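Local coordinates for protein 2-oxoadipate dioxygenase/decarboxylase (Pseudomonas putida, PDB 6W1G) that uses an iron(II) centre and O2 to decarboxylate and hydroxylate 2-oxoadipate to D-2-hydroxyglutarate, a step of D-lysine catabolism, at residues R191-A196 / A218-H223; R57-I62 / R360-E365; K249-G254 / E331-L336; G105-S110 / S131-E136. One frame throughout, in Å; residues are numbered along the deposited sequence.

Contact 1: R191-A196 / A218-H223; sequences RWHQDA and AFKGPH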
# COMPACT_ATOMS: atom_id res chain seq x y z
N ARG A 191 13.29 -7.69 -10.80
CA ARG A 191 14.21 -6.84 -11.52
C ARG A 191 13.70 -6.52 -12.91
O ARG A 191 13.01 -7.33 -13.55
CB ARG A 191 15.53 -7.57 -11.67
CG ARG A 191 16.35 -7.63 -10.47
CD ARG A 191 17.72 -8.26 -10.76
NE ARG A 191 18.37 -8.52 -9.49
CZ ARG A 191 19.04 -7.61 -8.81
NH1 ARG A 191 19.17 -6.39 -9.30
NH2 ARG A 191 19.59 -7.91 -7.64
N TRP A 192 14.11 -5.36 -13.43
CA TRP A 192 13.78 -5.01 -14.79
C TRP A 192 14.64 -5.80 -15.77
O TRP A 192 15.86 -5.90 -15.59
CB TRP A 192 14.06 -3.51 -15.00
CG TRP A 192 13.67 -3.04 -16.37
CD1 TRP A 192 14.48 -2.95 -17.47
CD2 TRP A 192 12.36 -2.63 -16.79
NE1 TRP A 192 13.75 -2.50 -18.55
CE2 TRP A 192 12.45 -2.29 -18.15
CE3 TRP A 192 11.13 -2.50 -16.14
CZ2 TRP A 192 11.36 -1.85 -18.88
CZ3 TRP A 192 10.03 -2.04 -16.88
CH2 TRP A 192 10.16 -1.73 -18.23
N HIS A 193 14.03 -6.32 -16.84
CA HIS A 193 14.75 -6.98 -17.94
C HIS A 193 14.30 -6.37 -19.25
O HIS A 193 13.12 -6.41 -19.58
CB HIS A 193 14.46 -8.48 -17.94
CG HIS A 193 14.86 -9.18 -16.68
ND1 HIS A 193 13.94 -9.55 -15.72
CD2 HIS A 193 16.07 -9.52 -16.19
CE1 HIS A 193 14.58 -10.11 -14.70
NE2 HIS A 193 15.87 -10.10 -14.96
N GLN A 194 15.24 -5.80 -20.02
CA GLN A 194 14.86 -5.10 -21.26
C GLN A 194 14.51 -6.05 -22.40
O GLN A 194 13.78 -5.65 -23.31
CB GLN A 194 15.92 -4.09 -21.69
CG GLN A 194 17.20 -4.67 -22.17
CD GLN A 194 18.05 -3.62 -22.86
OE1 GLN A 194 18.19 -2.49 -22.38
NE2 GLN A 194 18.58 -3.97 -24.02
N ASP A 195 14.98 -7.29 -22.36
CA ASP A 195 14.74 -8.22 -23.47
C ASP A 195 13.34 -8.82 -23.34
O ASP A 195 13.08 -9.63 -22.44
CB ASP A 195 15.82 -9.30 -23.49
CG ASP A 195 17.11 -8.85 -24.20
OD1 ASP A 195 17.65 -7.77 -23.86
OD2 ASP A 195 17.58 -9.58 -25.08
N ALA A 196 12.45 -8.43 -24.24
CA ALA A 196 11.11 -8.99 -24.26
C ALA A 196 11.13 -10.46 -24.66
O ALA A 196 12.07 -10.97 -25.28
CB ALA A 196 10.24 -8.26 -25.28
N ALA A 218 4.79 -9.50 -22.12
CA ALA A 218 5.96 -9.33 -22.95
C ALA A 218 7.30 -9.42 -22.21
O ALA A 218 8.33 -9.48 -22.85
CB ALA A 218 5.93 -7.98 -23.69
N PHE A 219 7.30 -9.42 -20.88
CA PHE A 219 8.53 -9.36 -20.11
C PHE A 219 8.74 -10.66 -19.35
O PHE A 219 7.82 -11.48 -19.17
CB PHE A 219 8.52 -8.16 -19.16
CG PHE A 219 8.49 -6.84 -19.89
CD1 PHE A 219 7.30 -6.29 -20.29
CD2 PHE A 219 9.67 -6.18 -20.21
CE1 PHE A 219 7.27 -5.09 -20.98
CE2 PHE A 219 9.63 -4.98 -20.91
CZ PHE A 219 8.45 -4.44 -21.29
N LYS A 220 9.97 -10.84 -18.90
CA LYS A 220 10.37 -12.10 -18.31
C LYS A 220 9.69 -12.34 -16.97
O LYS A 220 9.51 -13.51 -16.58
CB LYS A 220 11.88 -12.14 -18.13
CG LYS A 220 12.66 -12.07 -19.44
CD LYS A 220 14.15 -12.33 -19.23
CE LYS A 220 14.99 -11.84 -20.39
NZ LYS A 220 16.45 -11.83 -20.05
N GLY A 221 9.34 -11.28 -16.25
CA GLY A 221 8.77 -11.42 -14.94
C GLY A 221 8.12 -10.15 -14.46
O GLY A 221 8.04 -9.14 -15.19
N PRO A 222 7.65 -10.15 -13.21
CA PRO A 222 6.90 -9.01 -12.63
C PRO A 222 7.80 -7.89 -12.12
O PRO A 222 8.04 -7.74 -10.91
CB PRO A 222 6.11 -9.66 -11.50
CG PRO A 222 6.97 -10.77 -11.05
CD PRO A 222 7.56 -11.33 -12.33
N HIS A 223 8.28 -7.08 -13.02
CA HIS A 223 9.13 -5.96 -12.63
C HIS A 223 8.33 -4.96 -11.81
O HIS A 223 7.09 -4.94 -11.80
CB HIS A 223 9.75 -5.30 -13.86
CG HIS A 223 8.78 -4.92 -14.93
ND1 HIS A 223 8.99 -5.26 -16.25
CD2 HIS A 223 7.60 -4.26 -14.90
CE1 HIS A 223 7.99 -4.81 -16.99
NE2 HIS A 223 7.13 -4.20 -16.19
O HOH W 1 11.21 -6.33 -17.18
O HOH W 2 11.87 -8.91 -20.11
O HOH W 3 11.06 -8.79 -16.16
O HOH W 4 16.90 -8.84 -20.60
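Trp192 has CG anti to the backbone N (chi1 -177°), while CG of His223 lies between the backbone N and the carbonyl carbon (chi1 51°), and the two side chains lie side by side, pointing the same way. The result is an offset stack with ring planes 27° apart, in which Trp192 CZ3 sits over the centre of the imidazole, 3.4 Å from His223 CE1. Phe219 completes an aromatic cluster, its CE2 reaching Trp192 CZ2 at 4.1 Å, and carbonyl O of His193 meets the edge of its ring. No direct hydrogen bond joins the two loops; waters do that work. One links His193 N to His223 ND1, 2.6 Å from the water; a second is shared by the carbonyl oxygens of His193 and Asp195 and by Lys220 N. Lys220, long enough to span the surface, runs its extended chain across His193, with CE 3.6 Å from Asp195 O, and its NZ donates to a further water held by Asp195 N. An alanine in place of His223 would probably leave the six-membered ring of Trp192 without its stacking partner and Asp215 without its bond to NE2. The His223 side chain is about 6 Å from that of Arg74, which binds 2-oxoadipate, so the cluster neighbours the substrate site. The contact joins the loop after helix 176-188 to that between helix 211-217 and strand 226-229, Trp192 also packing on strands 264-275 and 288-298.

Contact 2: R57-I62 / R360-E365; sequences RWTGEI and RYFATE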
# COMPACT_ATOMS: atom_id res chain seq x y z
N ARG A 57 4.89 10.07 17.37
CA ARG A 57 5.54 9.51 18.54
C ARG A 57 4.60 8.57 19.30
O ARG A 57 4.99 7.45 19.62
CB ARG A 57 6.00 10.64 19.47
CG ARG A 57 6.72 10.15 20.68
CD ARG A 57 7.01 11.20 21.73
NE ARG A 57 5.84 11.74 22.39
CZ ARG A 57 5.17 11.14 23.37
NH1 ARG A 57 5.54 9.94 23.84
NH2 ARG A 57 4.13 11.75 23.89
N TRP A 58 3.36 8.98 19.55
CA TRP A 58 2.42 8.14 20.29
C TRP A 58 2.31 6.78 19.64
O TRP A 58 2.27 5.76 20.32
CB TRP A 58 1.03 8.76 20.38
CG TRP A 58 0.91 9.83 21.41
CD1 TRP A 58 0.76 11.15 21.21
CD2 TRP A 58 0.91 9.64 22.84
NE1 TRP A 58 0.68 11.85 22.41
CE2 TRP A 58 0.78 10.92 23.41
CE3 TRP A 58 1.01 8.53 23.67
CZ2 TRP A 58 0.75 11.11 24.81
CZ3 TRP A 58 0.98 8.72 25.04
CH2 TRP A 58 0.86 9.98 25.57
N THR A 59 2.14 6.76 18.32
CA THR A 59 1.82 5.52 17.63
C THR A 59 3.05 4.71 17.25
O THR A 59 2.91 3.59 16.77
CB THR A 59 1.04 5.82 16.36
OG1 THR A 59 1.89 6.54 15.49
CG2 THR A 59 -0.25 6.57 16.62
N GLY A 60 4.22 5.28 17.44
CA GLY A 60 5.45 4.68 17.03
C GLY A 60 5.75 4.80 15.56
O GLY A 60 6.84 4.37 15.13
N GLU A 61 4.87 5.41 14.77
CA GLU A 61 5.13 5.53 13.35
C GLU A 61 6.37 6.36 13.06
O GLU A 61 6.97 6.21 11.97
CB GLU A 61 3.94 6.18 12.65
CG GLU A 61 2.72 5.30 12.56
CD GLU A 61 1.55 6.15 12.08
OE1 GLU A 61 1.48 6.40 10.86
OE2 GLU A 61 0.76 6.57 12.96
N ILE A 62 6.79 7.24 13.99
CA ILE A 62 8.01 8.01 13.76
C ILE A 62 9.19 7.09 13.45
O ILE A 62 10.07 7.43 12.67
CB ILE A 62 8.27 8.94 14.96
CG1 ILE A 62 9.30 10.02 14.63
CG2 ILE A 62 8.64 8.13 16.21
CD1 ILE A 62 9.26 11.19 15.62
N ARG A 360 -6.11 4.28 18.02
CA ARG A 360 -5.36 3.65 19.11
C ARG A 360 -5.31 4.59 20.30
O ARG A 360 -5.21 5.81 20.16
CB ARG A 360 -3.92 3.28 18.66
CG ARG A 360 -3.90 2.24 17.58
CD ARG A 360 -2.45 1.99 17.07
NE ARG A 360 -1.70 1.23 18.05
CZ ARG A 360 -0.40 1.32 18.22
NH1 ARG A 360 0.35 2.10 17.47
NH2 ARG A 360 0.17 0.59 19.18
N TYR A 361 -5.38 3.98 21.46
CA TYR A 361 -5.45 4.63 22.74
C TYR A 361 -4.20 4.31 23.54
O TYR A 361 -3.75 3.17 23.52
CB TYR A 361 -6.69 4.13 23.50
CG TYR A 361 -7.97 4.52 22.80
CD1 TYR A 361 -8.50 3.74 21.75
CD2 TYR A 361 -8.65 5.66 23.14
CE1 TYR A 361 -9.66 4.07 21.11
CE2 TYR A 361 -9.81 6.03 22.49
CZ TYR A 361 -10.31 5.25 21.47
OH TYR A 361 -11.45 5.62 20.86
N PHE A 362 -3.68 5.30 24.27
CA PHE A 362 -2.43 5.18 25.00
C PHE A 362 -2.54 5.78 26.40
O PHE A 362 -3.09 6.86 26.58
CB PHE A 362 -1.32 5.91 24.25
CG PHE A 362 -1.16 5.44 22.83
CD1 PHE A 362 -0.50 4.26 22.52
CD2 PHE A 362 -1.75 6.13 21.78
CE1 PHE A 362 -0.39 3.81 21.23
CE2 PHE A 362 -1.65 5.66 20.48
CZ PHE A 362 -0.98 4.51 20.20
N ALA A 363 -1.94 5.09 27.37
CA ALA A 363 -1.78 5.67 28.69
C ALA A 363 -0.79 6.82 28.64
O ALA A 363 0.30 6.68 28.10
CB ALA A 363 -1.26 4.59 29.63
N THR A 364 -1.14 7.93 29.24
CA THR A 364 -0.25 9.07 29.31
C THR A 364 0.62 9.01 30.56
O THR A 364 0.40 8.24 31.49
CB THR A 364 -1.03 10.38 29.32
OG1 THR A 364 -1.71 10.44 30.56
CG2 THR A 364 -2.02 10.49 28.17
N GLU A 365 1.63 9.88 30.59
CA GLU A 365 2.45 9.98 31.78
C GLU A 365 1.60 10.35 32.99
O GLU A 365 1.79 9.81 34.10
CB GLU A 365 3.58 10.97 31.59
CG GLU A 365 4.62 10.48 30.62
CD GLU A 365 5.79 11.44 30.47
OE1 GLU A 365 5.81 12.44 31.21
OE2 GLU A 365 6.67 11.18 29.63
O HOH W 5 2.88 1.23 19.06
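Trp58 and Phe362 bury the most surface in this contact, by apolar and aromatic packing. The two side chains slide past each other in opposite directions, ring planes 27° apart but barely overlapping, so the closest carbon contact is Trp58 CE3 on Phe362 CB at 3.6 Å. Beyond it, Trp58 CH2 reaches the methyl CG2 of Thr364, and the large indole is long enough to touch three successive residues of 360-365. Phe362 also lies beneath a backbone carbonyl: Trp58 O stands over one ring face, offset toward the rim, 3.4 Å from CE1.

That carbonyl belongs to the end of helix 50-59, where Gly60 takes up positive phi and lets the chain turn into helix 61-64. Thr59 forms an ST turn there: its OG1 accepts from Glu61 N and is hydrogen-bonded to Glu61 OE2 at 2.8 Å, with Ala55 O as a further partner. The opposing strand 359-363 pairs antiparallel with 389-393, whose His390 stacks on Trp58.

Polar contact across the interface comes from Arg360. Its chain bends at chi3 (74°), and NH1 gives Thr59 O a weak hydrogen bond of 3.0 Å, with 130° at the hydrogen. A water accepts from NH2 and donates to the same carbonyl, which lies at the guanidinium edge. Phe362 CZ sits over the centre of this flat group, 3.8 Å above its plane.

Contact 3: K249-G254 / E331-L336; sequences KAVVEG and ERYMAL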
# COMPACT_ATOMS: atom_id res chain seq x y z
N LYS A 249 0.85 14.49 -11.81
CA LYS A 249 -0.52 14.82 -12.13
C LYS A 249 -1.05 15.79 -11.09
O LYS A 249 -0.88 15.61 -9.88
CB LYS A 249 -1.33 13.53 -12.13
CG LYS A 249 -0.93 12.52 -13.22
CD LYS A 249 -1.27 12.96 -14.62
CE LYS A 249 -1.42 11.72 -15.51
NZ LYS A 249 -0.82 11.90 -16.86
N ALA A 250 -1.67 16.86 -11.57
CA ALA A 250 -2.29 17.83 -10.67
C ALA A 250 -3.45 17.23 -9.89
O ALA A 250 -3.67 17.61 -8.75
CB ALA A 250 -2.80 19.02 -11.45
N VAL A 251 -4.21 16.31 -10.49
CA VAL A 251 -5.25 15.62 -9.77
C VAL A 251 -4.62 14.67 -8.75
O VAL A 251 -3.83 13.79 -9.09
CB VAL A 251 -6.14 14.83 -10.73
CG1 VAL A 251 -7.10 13.95 -9.97
CG2 VAL A 251 -6.92 15.76 -11.65
N VAL A 252 -4.97 14.84 -7.50
CA VAL A 252 -4.52 13.95 -6.44
C VAL A 252 -5.67 13.01 -6.13
O VAL A 252 -6.79 13.46 -5.84
CB VAL A 252 -4.10 14.77 -5.21
CG1 VAL A 252 -3.73 13.84 -4.06
CG2 VAL A 252 -2.95 15.69 -5.55
N GLU A 253 -5.39 11.70 -6.16
CA GLU A 253 -6.41 10.72 -5.79
C GLU A 253 -6.54 10.67 -4.28
O GLU A 253 -5.56 10.85 -3.56
CB GLU A 253 -6.04 9.34 -6.30
CG GLU A 253 -5.93 9.26 -7.82
CD GLU A 253 -5.64 7.86 -8.27
OE1 GLU A 253 -4.46 7.53 -8.47
OE2 GLU A 253 -6.61 7.08 -8.37
N GLY A 254 -7.77 10.40 -3.82
CA GLY A 254 -8.09 10.35 -2.41
C GLY A 254 -8.88 11.56 -1.97
O GLY A 254 -9.33 12.38 -2.77
N GLU A 331 -8.11 21.84 -11.64
CA GLU A 331 -8.43 22.89 -10.68
C GLU A 331 -9.88 22.81 -10.25
O GLU A 331 -10.20 22.88 -9.05
CB GLU A 331 -8.12 24.25 -11.29
CG GLU A 331 -8.57 24.41 -12.76
CD GLU A 331 -7.42 24.35 -13.77
OE1 GLU A 331 -6.43 23.63 -13.52
OE2 GLU A 331 -7.50 25.02 -14.82
N ARG A 332 -10.80 22.66 -11.21
CA ARG A 332 -12.22 22.54 -10.90
C ARG A 332 -12.50 21.28 -10.09
O ARG A 332 -13.29 21.32 -9.14
CB ARG A 332 -13.06 22.55 -12.18
CG ARG A 332 -14.54 22.37 -11.87
CD ARG A 332 -15.49 22.71 -12.99
NE ARG A 332 -16.87 22.79 -12.50
CZ ARG A 332 -17.84 21.91 -12.78
NH1 ARG A 332 -17.61 20.86 -13.55
NH2 ARG A 332 -19.05 22.10 -12.29
N TYR A 333 -11.89 20.15 -10.46
CA TYR A 333 -12.09 18.92 -9.70
C TYR A 333 -11.66 19.09 -8.25
O TYR A 333 -12.37 18.70 -7.31
CB TYR A 333 -11.30 17.77 -10.32
CG TYR A 333 -11.36 16.53 -9.45
CD1 TYR A 333 -10.28 16.18 -8.66
CD2 TYR A 333 -12.51 15.75 -9.37
CE1 TYR A 333 -10.32 15.06 -7.83
CE2 TYR A 333 -12.56 14.64 -8.53
CZ TYR A 333 -11.46 14.29 -7.78
OH TYR A 333 -11.52 13.19 -6.97
N MET A 334 -10.45 19.61 -8.05
CA MET A 334 -9.95 19.76 -6.69
C MET A 334 -10.83 20.70 -5.88
O MET A 334 -11.05 20.48 -4.69
CB MET A 334 -8.47 20.15 -6.73
CG MET A 334 -7.55 19.07 -7.35
SD MET A 334 -7.56 17.44 -6.57
CE MET A 334 -7.07 17.78 -4.88
N ALA A 335 -11.40 21.74 -6.52
CA ALA A 335 -12.31 22.65 -5.83
C ALA A 335 -13.61 21.94 -5.44
O ALA A 335 -14.10 22.09 -4.31
CB ALA A 335 -12.58 23.88 -6.70
N LEU A 336 -14.18 21.14 -6.35
CA LEU A 336 -15.40 20.42 -6.05
C LEU A 336 -15.17 19.37 -4.97
O LEU A 336 -16.04 19.13 -4.12
CB LEU A 336 -15.89 19.72 -7.30
CG LEU A 336 -16.49 20.60 -8.39
CD1 LEU A 336 -16.67 19.78 -9.64
CD2 LEU A 336 -17.80 21.15 -7.90
O HOH W 6 -9.43 12.58 -5.52
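Val251 and Met334 mark the nearest approach of the two backbones, their CA atoms 7.0 Å apart, too far for direct backbone bonds, so helix side chains and one water reach over to the loop. Residues 249-254 form an irregular, largely extended loop, whereas 331-336 is regular helix, with Ala335 N and Leu336 N bonded to the carbonyls four residues back. Gly254 closes the loop segment at a positive phi of 106°, where a CB would be jammed against the preceding carbonyl oxygen.

The helix is 330-341, and it presents Tyr333 and Met334 to a loop that leads from helix 234-240 to strand 264-275. This is loop-on-helix packing, fastened further by Glu327, whose carboxylate accepts from the backbone N of Ala250 and of Val251.

Tyr333 CG is anti to the backbone N (chi1 173°), and the Tyr333 and Val251 side chains cross at about a right angle, CE1 of the tyrosine lying 4.0 Å from CG1 of the valine. A branched valine suits this spot, as one methyl can rest against the ring. The hydroxyl then ends at a polar junction between buried residues: Tyr333 OH donates to a water, 2.6 Å away near the ring plane, and that water donates to the carbonyls of both Val252 and Gly254. A tyrosine thus supplies packing and a polar tip together. Met334, bent at chi2 and chi3, lays its thioether against the loop, with SD 3.8 Å from Val252 N and CE 4.2 Å from Val252 CB. Tyr333 also packs on helix 304-321, through Leu314, Thr317 and Leu321.

Contact 4: G105-S110 / S131-E136; sequences GVPVHS and SLLRLE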
# COMPACT_ATOMS: atom_id res chain seq x y z
N GLY A 105 -12.77 -1.37 -16.58
CA GLY A 105 -12.24 -1.73 -17.88
C GLY A 105 -10.80 -2.19 -17.89
O GLY A 105 -10.27 -2.47 -18.98
N VAL A 106 -10.13 -2.25 -16.74
CA VAL A 106 -8.75 -2.74 -16.66
C VAL A 106 -8.77 -4.22 -16.31
O VAL A 106 -9.37 -4.61 -15.29
CB VAL A 106 -7.95 -1.96 -15.60
CG1 VAL A 106 -6.48 -2.37 -15.64
CG2 VAL A 106 -8.10 -0.45 -15.81
N PRO A 107 -8.11 -5.08 -17.09
CA PRO A 107 -8.28 -6.54 -16.92
C PRO A 107 -7.40 -7.14 -15.81
O PRO A 107 -6.63 -8.08 -16.04
CB PRO A 107 -7.91 -7.07 -18.31
CG PRO A 107 -6.87 -6.12 -18.78
CD PRO A 107 -7.35 -4.76 -18.31
N VAL A 108 -7.53 -6.61 -14.59
CA VAL A 108 -6.82 -7.12 -13.44
C VAL A 108 -7.74 -7.14 -12.21
O VAL A 108 -8.72 -6.40 -12.12
CB VAL A 108 -5.54 -6.33 -13.06
CG1 VAL A 108 -4.48 -6.33 -14.18
CG2 VAL A 108 -5.88 -4.90 -12.65
N HIS A 109 -7.36 -7.99 -11.24
CA HIS A 109 -7.87 -7.89 -9.87
C HIS A 109 -6.71 -8.18 -8.94
O HIS A 109 -5.75 -8.84 -9.34
CB HIS A 109 -9.14 -8.71 -9.61
CG HIS A 109 -9.10 -10.14 -10.00
ND1 HIS A 109 -10.16 -10.96 -9.69
CD2 HIS A 109 -8.21 -10.90 -10.67
CE1 HIS A 109 -9.94 -12.16 -10.20
NE2 HIS A 109 -8.77 -12.15 -10.80
N SER A 110 -6.81 -7.67 -7.70
CA SER A 110 -5.61 -7.51 -6.89
C SER A 110 -5.89 -7.66 -5.41
O SER A 110 -7.02 -7.55 -4.92
CB SER A 110 -5.04 -6.09 -7.10
OG SER A 110 -5.01 -5.77 -8.46
N SER A 131 -1.33 -7.52 -8.56
CA SER A 131 -2.44 -7.71 -9.49
C SER A 131 -2.26 -8.98 -10.28
O SER A 131 -1.14 -9.33 -10.66
CB SER A 131 -2.52 -6.53 -10.44
OG SER A 131 -2.70 -5.29 -9.78
N LEU A 132 -3.38 -9.66 -10.52
CA LEU A 132 -3.41 -10.80 -11.41
C LEU A 132 -4.17 -10.41 -12.68
O LEU A 132 -5.32 -9.98 -12.62
CB LEU A 132 -4.10 -11.96 -10.70
CG LEU A 132 -4.38 -13.14 -11.59
CD1 LEU A 132 -3.14 -13.81 -12.18
CD2 LEU A 132 -5.19 -14.19 -10.81
N LEU A 133 -3.49 -10.55 -13.81
CA LEU A 133 -4.09 -10.31 -15.11
C LEU A 133 -5.18 -11.33 -15.38
O LEU A 133 -5.02 -12.52 -15.10
CB LEU A 133 -2.99 -10.45 -16.17
CG LEU A 133 -3.35 -10.11 -17.62
CD1 LEU A 133 -3.52 -8.62 -17.78
CD2 LEU A 133 -2.25 -10.65 -18.55
N ARG A 134 -6.31 -10.86 -15.93
CA ARG A 134 -7.42 -11.73 -16.32
C ARG A 134 -7.41 -11.84 -17.84
O ARG A 134 -7.53 -10.83 -18.54
CB ARG A 134 -8.75 -11.17 -15.82
CG ARG A 134 -8.75 -10.95 -14.31
CD ARG A 134 -10.17 -10.90 -13.73
NE ARG A 134 -10.81 -12.21 -13.78
CZ ARG A 134 -12.07 -12.44 -13.43
NH1 ARG A 134 -12.80 -11.43 -13.01
NH2 ARG A 134 -12.59 -13.66 -13.48
N LEU A 135 -7.24 -13.06 -18.33
CA LEU A 135 -7.21 -13.24 -19.77
C LEU A 135 -8.57 -13.46 -20.41
O LEU A 135 -8.68 -13.33 -21.64
CB LEU A 135 -6.29 -14.41 -20.14
CG LEU A 135 -4.82 -14.17 -19.83
CD1 LEU A 135 -4.02 -15.35 -20.36
CD2 LEU A 135 -4.30 -12.87 -20.40
N GLU A 136 -9.60 -13.81 -19.64
CA GLU A 136 -10.90 -14.09 -20.24
C GLU A 136 -11.46 -12.85 -20.91
O GLU A 136 -12.12 -12.93 -21.95
CB GLU A 136 -11.90 -14.57 -19.19
CG GLU A 136 -11.49 -15.81 -18.46
CD GLU A 136 -10.63 -15.51 -17.25
OE1 GLU A 136 -10.35 -14.32 -16.99
OE2 GLU A 136 -10.23 -16.47 -16.57
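His109 carries the guanidinium of Arg134 flat on its ring, planes only 11° apart and centres 4.4 Å apart, although the two side chains cross at about a right angle. The stack is extended by the arginine's own chain: CD lies over the imidazole face as a CH-pi contact, 3.6 Å from the ring centroid, before the bend at chi3 (69°) turns the chain. An arginine suits the place because it offers both aliphatic carbons and a flat cation to one ring; Asn425 accepts from NH1, and the phenol of Tyr98 pairs with His109 ND1. Replacing His109 by alanine would probably leave Arg134 without the ring on which its guanidinium and CD rest, freer to turn about its Asn425 bond, and Tyr98 without its partner at ND1.

The backbones pair as antiparallel strands. His109 and Leu132 form a hydrogen-bonded pair, the bond from Leu132 N to His109 O being 2.8 Å and almost straight, at 178°. Arg134 N continues the pairing to Pro107 O; Pro107 is itself the centre of an inverse gamma turn. On the face opposite His109 and Leu132 lie Val108, Ser110, Ser131 and Leu133. Ser110 OG and Ser131 OG are 2.7 Å apart in a hydrogen bond that either could donate, serine being small enough for the hydroxyls to meet over this non-hydrogen-bonded pair.

Strands 108-114 and 127-133 are neighbours inside the five-stranded mixed sheet, flanked by 94-100 and 69-75. The latter carries Arg74, which binds 2-oxoadipate and is probably important for specificity; its side chain is about 4 Å from that of Ser131, so the sheet borders the substrate site. Helix 211-217 covers Val108 and Leu133 through Leu212.

How the contacts relate
From the N terminus, helix 50-59 opens contact 2, which closes only at strand 359-363, so the other three contacts all fall within its span of nearly 300 residues. Inside it they follow in series without crossing: contact 4 pairs two strands of the mixed sheet across 20 intervening residues, contact 1 then bridges the mostly helical excursion leading up to strand 226-229 of that sheet, and contact 3 joins the loop before strand 264-275 to helix 330-341. Contacts 1 and 4 lie closest, their nearest atoms about 7 Å apart; helix 211-217, which runs into segment 218-223, also packs on contact 4. Contact 2 stands across the chain's centre from both, about 40 Å from contact 4 between centres.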